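Local coordinates for protein phosphinothricin N-acetyltransferase (Brucella ovis, PDB 5DWM) that probably transfers an acetyl group from acetyl-CoA to the amino group of phosphinothricin or a related amine, at residues R51-L63 with V71-R83. Sequence-based numbering, arbitrary orientation.
Unlike the reference sequence in segment 51-63: Gly59 (reference Ser).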
ATOM      1  N   ARG A  51     -15.707   7.257   6.883  1.00 15.41           N
ATOM      2  CA  ARG A  51     -14.296   7.267   6.502  1.00 14.58           C
ATOM      3  C   ARG A  51     -13.596   8.507   7.038  1.00 15.01           C
ATOM      4  O   ARG A  51     -12.493   8.425   7.597  1.00 15.39           O
ATOM      5  CB  ARG A  51     -14.161   7.228   4.982  1.00 14.42           C
ATOM      6  CG  ARG A  51     -14.580   5.914   4.345  1.00 14.87           C
ATOM      7  CD  ARG A  51     -14.430   5.972   2.827  1.00 15.17           C
ATOM      8  NE  ARG A  51     -14.938   4.747   2.213  1.00 15.55           N
ATOM      9  CZ  ARG A  51     -14.879   4.475   0.912  1.00 15.33           C
ATOM     10  NH1 ARG A  51     -14.327   5.339   0.066  1.00 16.20           N
ATOM     11  NH2 ARG A  51     -15.377   3.339   0.456  1.00 16.73           N
ATOM     12  N   PHE A  52     -14.230   9.671   6.874  1.00 15.10           N
ATOM     13  CA  PHE A  52     -13.612  10.921   7.297  1.00 15.79           C
ATOM     14  C   PHE A  52     -13.540  11.020   8.817  1.00 17.00           C
ATOM     15  O   PHE A  52     -12.562  11.538   9.364  1.00 17.75           O
ATOM     16  CB  PHE A  52     -14.366  12.108   6.687  1.00 17.09           C
ATOM     17  CG  PHE A  52     -13.953  12.428   5.272  1.00 18.07           C
ATOM     18  CD1 PHE A  52     -13.729  11.418   4.355  1.00 20.63           C
ATOM     19  CD2 PHE A  52     -13.780  13.741   4.863  1.00 18.05           C
ATOM     20  CE1 PHE A  52     -13.340  11.708   3.065  1.00 21.04           C
ATOM     21  CE2 PHE A  52     -13.396  14.034   3.571  1.00 19.44           C
ATOM     22  CZ  PHE A  52     -13.174  13.022   2.672  1.00 19.48           C
ATOM     23  N   ALA A  53     -14.553  10.510   9.519  1.00 16.89           N
ATOM     24  CA  ALA A  53     -14.492  10.498  10.977  1.00 18.60           C
ATOM     25  C   ALA A  53     -13.323   9.650  11.472  1.00 18.15           C
ATOM     26  O   ALA A  53     -12.676   9.991  12.474  1.00 18.92           O
ATOM     27  CB  ALA A  53     -15.812   9.990  11.557  1.00 21.17           C
ATOM     28  N   ALA A  54     -13.024   8.551  10.767  1.00 18.11           N
ATOM     29  CA  ALA A  54     -11.879   7.722  11.140  1.00 18.53           C
ATOM     30  C   ALA A  54     -10.563   8.461  10.924  1.00 17.48           C
ATOM     31  O   ALA A  54      -9.689   8.437  11.798  1.00 18.62           O
ATOM     32  CB  ALA A  54     -11.909   6.389  10.386  1.00 20.03           C
ATOM     33  N   PHE A  55     -10.409   9.145   9.783  1.00 18.45           N
ATOM     34  CA  PHE A  55      -9.196   9.933   9.556  1.00 17.70           C
ATOM     35  C   PHE A  55      -9.012  10.980  10.643  1.00 16.74           C
ATOM     36  O   PHE A  55      -7.903  11.164  11.157  1.00 17.79           O
ATOM     37  CB  PHE A  55      -9.250  10.620   8.193  1.00 18.92           C
ATOM     38  CG  PHE A  55      -9.315   9.679   7.035  1.00 21.36           C
ATOM     39  CD1 PHE A  55      -8.563   8.512   7.018  1.00 22.33           C
ATOM     40  CD2 PHE A  55     -10.128   9.967   5.951  1.00 22.06           C
ATOM     41  CE1 PHE A  55      -8.625   7.651   5.939  1.00 24.62           C
ATOM     42  CE2 PHE A  55     -10.195   9.114   4.873  1.00 23.70           C
ATOM     43  CZ  PHE A  55      -9.440   7.951   4.867  1.00 24.26           C
ATOM     44  N   ALA A  56     -10.096  11.660  11.019  1.00 18.23           N
ATOM     45  CA  ALA A  56     -10.017  12.684  12.057  1.00 19.29           C
ATOM     46  C   ALA A  56      -9.657  12.075  13.404  1.00 20.15           C
ATOM     47  O   ALA A  56      -8.857  12.647  14.158  1.00 24.38           O
ATOM     48  CB  ALA A  56     -11.341  13.439  12.148  1.00 20.55           C
ATOM     49  N   ASP A  57     -10.244  10.918  13.728  1.00 20.85           N
ATOM     50  CA  ASP A  57      -9.918  10.249  14.985  1.00 24.26           C
ATOM     51  C   ASP A  57      -8.442   9.888  15.055  1.00 24.11           C
ATOM     52  O   ASP A  57      -7.848   9.908  16.139  1.00 25.38           O
ATOM     53  CB  ASP A  57     -10.769   8.986  15.145  1.00 28.52           C
ATOM     54  CG  ASP A  57     -12.235   9.291  15.395  1.00 35.19           C
ATOM     55  OD1 ASP A  57     -12.564  10.458  15.687  1.00 37.20           O
ATOM     56  OD2 ASP A  57     -13.058   8.352  15.309  1.00 38.21           O
ATOM     57  N   GLN A  58      -7.834   9.553  13.914  1.00 21.98           N
ATOM     58  CA  GLN A  58      -6.409   9.242  13.884  0.54 21.67           C
ATOM     59  C   GLN A  58      -5.535  10.481  14.018  1.00 22.02           C
ATOM     60  O   GLN A  58      -4.340  10.350  14.306  1.00 23.40           O
ATOM     61  CB  GLN A  58      -6.053   8.517  12.587  0.54 21.73           C
ATOM     62  CG  GLN A  58      -6.585   7.104  12.486  0.54 23.20           C
ATOM     63  CD  GLN A  58      -6.334   6.507  11.121  0.54 23.86           C
ATOM     64  OE1 GLN A  58      -6.808   7.025  10.110  0.54 23.85           O
ATOM     65  NE2 GLN A  58      -5.572   5.424  11.079  0.54 24.16           N
ATOM     66  N   GLY A  59      -6.096  11.668  13.825  1.00 20.50           N
ATOM     67  CA  GLY A  59      -5.353  12.905  13.931  1.00 20.08           C
ATOM     68  C   GLY A  59      -4.942  13.550  12.623  1.00 19.04           C
ATOM     69  O   GLY A  59      -4.196  14.538  12.650  1.00 20.06           O
ATOM     70  N   PHE A  60      -5.414  13.038  11.487  1.00 17.44           N
ATOM     71  CA  PHE A  60      -4.970  13.530  10.194  1.00 16.34           C
ATOM     72  C   PHE A  60      -5.767  14.760   9.776  1.00 16.81           C
ATOM     73  O   PHE A  60      -6.955  14.876  10.091  1.00 19.01           O
ATOM     74  CB  PHE A  60      -5.139  12.447   9.131  1.00 16.57           C
ATOM     75  CG  PHE A  60      -4.110  11.351   9.220  1.00 15.38           C
ATOM     76  CD1 PHE A  60      -2.799  11.595   8.857  1.00 16.12           C
ATOM     77  CD2 PHE A  60      -4.451  10.082   9.663  1.00 16.60           C
ATOM     78  CE1 PHE A  60      -1.832  10.598   8.948  1.00 16.59           C
ATOM     79  CE2 PHE A  60      -3.488   9.071   9.752  1.00 17.59           C
ATOM     80  CZ  PHE A  60      -2.178   9.336   9.389  1.00 16.81           C
ATOM     81  N   PRO A  61      -5.136  15.679   9.054  1.00 17.95           N
ATOM     82  CA  PRO A  61      -5.853  16.857   8.561  1.00 18.05           C
ATOM     83  C   PRO A  61      -6.740  16.514   7.377  1.00 16.90           C
ATOM     84  O   PRO A  61      -6.417  15.658   6.547  1.00 18.64           O
ATOM     85  CB  PRO A  61      -4.721  17.789   8.114  1.00 19.57           C
ATOM     86  CG  PRO A  61      -3.622  16.874   7.737  1.00 19.98           C
ATOM     87  CD  PRO A  61      -3.700  15.725   8.720  1.00 18.92           C
ATOM     88  N   ILE A  62      -7.874  17.207   7.314  1.00 16.14           N
ATOM     89  CA  ILE A  62      -8.837  17.081   6.227  1.00 15.08           C
ATOM     90  C   ILE A  62      -9.209  18.494   5.822  1.00 15.73           C
ATOM     91  O   ILE A  62      -9.700  19.266   6.654  1.00 17.50           O
ATOM     92  CB  ILE A  62     -10.101  16.306   6.644  1.00 17.04           C
ATOM     93  CG1 ILE A  62      -9.750  14.965   7.294  1.00 18.32           C
ATOM     94  CG2 ILE A  62     -10.990  16.084   5.441  1.00 17.81           C
ATOM     95  CD1 ILE A  62     -10.952  14.276   7.924  1.00 19.62           C
ATOM     96  N   LEU A  63      -8.977  18.828   4.556  1.00 16.61           N
ATOM     97  CA  LEU A  63      -9.087  20.192   4.071  1.00 16.82           C
ATOM     98  C   LEU A  63     -10.083  20.282   2.925  1.00 16.87           C
ATOM     99  O   LEU A  63     -10.261  19.336   2.154  1.00 17.61           O
ATOM    100  CB  LEU A  63      -7.732  20.681   3.571  1.00 17.88           C
ATOM    101  CG  LEU A  63      -6.584  20.618   4.572  1.00 18.94           C
ATOM    102  CD1 LEU A  63      -5.304  21.027   3.867  1.00 19.12           C
ATOM    103  CD2 LEU A  63      -6.866  21.522   5.770  1.00 19.91           C
ATOM    104  N   VAL A  71     -18.032  24.117  -1.980  1.00 22.35           N
ATOM    105  CA  VAL A  71     -16.812  23.326  -1.846  1.00 21.49           C
ATOM    106  C   VAL A  71     -16.412  22.816  -3.225  1.00 21.59           C
ATOM    107  O   VAL A  71     -17.191  22.122  -3.890  1.00 21.53           O
ATOM    108  CB  VAL A  71     -17.003  22.171  -0.856  1.00 22.30           C
ATOM    109  CG1 VAL A  71     -15.902  21.114  -1.035  1.00 21.80           C
ATOM    110  CG2 VAL A  71     -17.013  22.718   0.563  1.00 24.59           C
ATOM    111  N   LEU A  72     -15.203  23.168  -3.660  1.00 20.47           N
ATOM    112  CA  LEU A  72     -14.723  22.841  -4.995  1.00 20.01           C
ATOM    113  C   LEU A  72     -13.747  21.675  -5.014  1.00 17.94           C
ATOM    114  O   LEU A  72     -13.429  21.167  -6.097  1.00 18.88           O
ATOM    115  CB  LEU A  72     -14.042  24.058  -5.626  1.00 22.99           C
ATOM    116  CG  LEU A  72     -14.912  25.313  -5.729  1.00 27.22           C
ATOM    117  CD1 LEU A  72     -14.161  26.394  -6.458  1.00 28.49           C
ATOM    118  CD2 LEU A  72     -16.207  24.987  -6.443  1.00 29.85           C
ATOM    119  N   GLY A  73     -13.257  21.247  -3.859  1.00 17.12           N
ATOM    120  CA  GLY A  73     -12.319  20.140  -3.805  1.00 17.63           C
ATOM    121  C   GLY A  73     -11.966  19.878  -2.362  1.00 15.87           C
ATOM    122  O   GLY A  73     -12.286  20.668  -1.470  1.00 16.58           O
ATOM    123  N   TYR A  74     -11.307  18.744  -2.139  1.00 14.77           N
ATOM    124  CA  TYR A  74     -10.911  18.367  -0.794  1.00 14.79           C
ATOM    125  C   TYR A  74      -9.607  17.582  -0.849  1.00 15.12           C
ATOM    126  O   TYR A  74      -9.219  17.045  -1.891  1.00 15.49           O
ATOM    127  CB  TYR A  74     -12.009  17.577  -0.060  1.00 15.13           C
ATOM    128  CG  TYR A  74     -12.300  16.215  -0.653  1.00 13.92           C
ATOM    129  CD1 TYR A  74     -13.231  16.068  -1.669  1.00 14.70           C
ATOM    130  CD2 TYR A  74     -11.644  15.075  -0.194  1.00 14.91           C
ATOM    131  CE1 TYR A  74     -13.510  14.831  -2.214  1.00 15.59           C
ATOM    132  CE2 TYR A  74     -11.912  13.823  -0.734  1.00 15.44           C
ATOM    133  CZ  TYR A  74     -12.847  13.709  -1.751  1.00 15.70           C
ATOM    134  OH  TYR A  74     -13.127  12.473  -2.301  1.00 18.18           O
ATOM    135  N   ALA A  75      -8.929  17.535   0.293  1.00 15.77           N
ATOM    136  CA  ALA A  75      -7.677  16.813   0.414  1.00 15.74           C
ATOM    137  C   ALA A  75      -7.557  16.286   1.833  1.00 16.10           C
ATOM    138  O   ALA A  75      -8.011  16.924   2.788  1.00 17.25           O
ATOM    139  CB  ALA A  75      -6.469  17.698   0.086  1.00 17.56           C
ATOM    140  N   TYR A  76      -6.944  15.118   1.970  1.00 15.54           N
ATOM    141  CA  TYR A  76      -6.659  14.607   3.300  1.00 15.90           C
ATOM    142  C   TYR A  76      -5.386  13.779   3.245  1.00 15.92           C
ATOM    143  O   TYR A  76      -4.882  13.436   2.171  1.00 15.27           O
ATOM    144  CB  TYR A  76      -7.840  13.815   3.887  1.00 17.27           C
ATOM    145  CG  TYR A  76      -8.152  12.527   3.170  1.00 17.65           C
ATOM    146  CD1 TYR A  76      -7.443  11.359   3.451  1.00 17.94           C
ATOM    147  CD2 TYR A  76      -9.149  12.474   2.203  1.00 17.62           C
ATOM    148  CE1 TYR A  76      -7.725  10.176   2.800  1.00 18.38           C
ATOM    149  CE2 TYR A  76      -9.440  11.292   1.546  1.00 18.48           C
ATOM    150  CZ  TYR A  76      -8.721  10.146   1.842  1.00 18.96           C
ATOM    151  OH  TYR A  76      -9.011   8.964   1.184  1.00 22.19           O
ATOM    152  N   ALA A  77      -4.859  13.481   4.425  1.00 15.91           N
ATOM    153  CA  ALA A  77      -3.747  12.563   4.581  1.00 17.11           C
ATOM    154  C   ALA A  77      -4.176  11.392   5.450  1.00 16.20           C
ATOM    155  O   ALA A  77      -5.145  11.474   6.209  1.00 16.75           O
ATOM    156  CB  ALA A  77      -2.539  13.263   5.200  1.00 19.79           C
ATOM    157  N   SER A  78      -3.461  10.284   5.292  1.00 15.55           N
ATOM    158  CA  SER A  78      -3.695   9.066   6.064  1.00 16.31           C
ATOM    159  C   SER A  78      -2.411   8.246   6.022  1.00 16.26           C
ATOM    160  O   SER A  78      -1.429   8.638   5.391  1.00 18.03           O
ATOM    161  CB  SER A  78      -4.889   8.281   5.506  1.00 20.01           C
ATOM    162  OG  SER A  78      -4.669   7.929   4.147  1.00 22.02           O
ATOM    163  N   TYR A  79      -2.419   7.093   6.683  1.00 15.76           N
ATOM    164  CA  TYR A  79      -1.264   6.211   6.600  1.00 15.86           C
ATOM    165  C   TYR A  79      -1.233   5.484   5.262  1.00 16.02           C
ATOM    166  O   TYR A  79      -2.278   5.121   4.709  1.00 18.52           O
ATOM    167  CB  TYR A  79      -1.259   5.184   7.738  1.00 15.76           C
ATOM    168  CG  TYR A  79      -0.955   5.785   9.085  1.00 16.44           C
ATOM    169  CD1 TYR A  79       0.268   6.403   9.330  1.00 16.25           C
ATOM    170  CD2 TYR A  79      -1.888   5.735  10.112  1.00 16.83           C
ATOM    171  CE1 TYR A  79       0.543   6.967  10.564  1.00 17.51           C
ATOM    172  CE2 TYR A  79      -1.627   6.294  11.341  1.00 17.81           C
ATOM    173  CZ  TYR A  79      -0.412   6.907  11.565  1.00 17.92           C
ATOM    174  OH  TYR A  79      -0.158   7.453  12.795  1.00 20.16           O
ATOM    175  N   PHE A  80      -0.020   5.277   4.743  1.00 15.22           N
ATOM    176  CA  PHE A  80       0.173   4.309   3.664  1.00 15.29           C
ATOM    177  C   PHE A  80      -0.099   2.898   4.170  1.00 14.62           C
ATOM    178  O   PHE A  80      -0.936   2.171   3.613  1.00 16.21           O
ATOM    179  CB  PHE A  80       1.598   4.428   3.108  1.00 15.69           C
ATOM    180  CG  PHE A  80       1.997   3.297   2.206  1.00 17.24           C
ATOM    181  CD1 PHE A  80       1.403   3.129   0.972  1.00 18.90           C
ATOM    182  CD2 PHE A  80       2.973   2.387   2.606  1.00 17.93           C
ATOM    183  CE1 PHE A  80       1.774   2.068   0.142  1.00 21.24           C
ATOM    184  CE2 PHE A  80       3.349   1.330   1.792  1.00 20.20           C
ATOM    185  CZ  PHE A  80       2.748   1.169   0.556  1.00 21.92           C
ATOM    186  N   ARG A  81       0.597   2.507   5.237  1.00 15.01           N
ATOM    187  CA  ARG A  81       0.369   1.275   5.977  1.00 14.63           C
ATOM    188  C   ARG A  81       0.553   1.577   7.462  1.00 15.53           C
ATOM    189  O   ARG A  81       1.207   2.554   7.834  1.00 16.81           O
ATOM    190  CB  ARG A  81       1.321   0.175   5.495  1.00 16.13           C
ATOM    191  CG  ARG A  81       0.937  -0.290   4.109  1.00 17.88           C
ATOM    192  CD  ARG A  81       1.714  -1.480   3.609  1.00 19.44           C
ATOM    193  NE  ARG A  81       1.028  -2.020   2.442  1.00 20.37           N
ATOM    194  CZ  ARG A  81       1.365  -3.142   1.818  1.00 19.48           C
ATOM    195  NH1 ARG A  81       2.404  -3.845   2.241  1.00 20.09           N
ATOM    196  NH2 ARG A  81       0.665  -3.549   0.767  1.00 23.22           N
ATOM    197  N   VAL A  82      -0.032   0.734   8.319  1.00 17.65           N
ATOM    198  CA  VAL A  82      -0.212   1.102   9.724  1.00 19.82           C
ATOM    199  C   VAL A  82       0.828   0.523  10.682  1.00 19.65           C
ATOM    200  O   VAL A  82       0.845   0.914  11.860  1.00 23.70           O
ATOM    201  CB  VAL A  82      -1.638   0.801  10.230  1.00 21.60           C
ATOM    202  CG1 VAL A  82      -2.676   1.567   9.390  1.00 22.45           C
ATOM    203  CG2 VAL A  82      -1.888  -0.697  10.212  1.00 24.03           C
ATOM    204  N   ARG A  83       1.698  -0.373  10.237  1.00 17.28           N
ATOM    205  CA  ARG A  83       2.668  -0.966  11.150  0.58 17.61           C
ATOM    206  C   ARG A  83       3.626   0.110  11.677  1.00 16.68           C
ATOM    207  O   ARG A  83       3.910   1.090  10.983  1.00 18.55           O
ATOM    208  CB  ARG A  83       3.453  -2.090  10.467  0.58 19.44           C
ATOM    209  CG  ARG A  83       2.597  -3.260   9.952  0.58 20.99           C
ATOM    210  CD  ARG A  83       1.613  -3.784  11.000  0.58 21.83           C
ATOM    211  NE  ARG A  83       0.901  -4.970  10.521  0.58 22.10           N
ATOM    212  CZ  ARG A  83      -0.180  -5.491  11.099  0.58 23.15           C
ATOM    213  NH1 ARG A  83      -0.691  -4.937  12.188  0.58 23.25           N
ATOM    214  NH2 ARG A  83      -0.756  -6.565  10.582  0.58 22.62           N
TER
HETATM  215  O   HOH W   1      -4.825   6.086   8.002  1.00 21.64           O
HETATM  216  O   HOH W   2      -2.764   8.074  14.245  1.00 31.90           O
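Phe55 lies on Tyr76 as an offset stack, the ring planes 22° apart and Phe55 CE2 3.4 Å from Tyr76 CE1; Arg51 O lies over the rim of the opposite face of Phe55. Phe52, one turn earlier on helix 45-58, turns its CZ corner toward the face of Tyr74, 3.7 Å from Tyr74 CE2, in an offset edge-to-face pair. Both tyrosines place CG between backbone N and carbonyl carbon (chi1 67° in Tyr76), which lays their rings along the sheet beneath the helix. Phe15 and, from helix 20-33, Ile23 add to the surroundings of Phe52.

Past the Schellman turn at Gly59, Phe60 slots in crosswise. Ser78 CA sits 3.5 Å from its ring centroid, almost on the normal, a CH-pi contact, while CZ points into the face of Tyr79 with the planes at 83°. Two waters supplement this end: one joins Gln58 OE1 to Tyr79 N, the other Gln58 O to Tyr79 OH.

Beneath the rings, Leu63 and Ala75 form an antiparallel hydrogen-bonded pair, with Leu63 N to Ala75 O at 2.8 Å and Ala75 N to Leu63 O at 2.9 Å; Ala77 N reaches Pro61 O only weakly. Ala77 rests on Ile117 of helix 105-119, and Ala75 on Ile94, a residue that binds acetyl-CoA. The chemistry thus divides: backbone bonds set the hairpin register, aromatic faces and edges seat the helix across the GNAT sheet, and the buried Ala77 O, against Phe60 CB, has no polar partner.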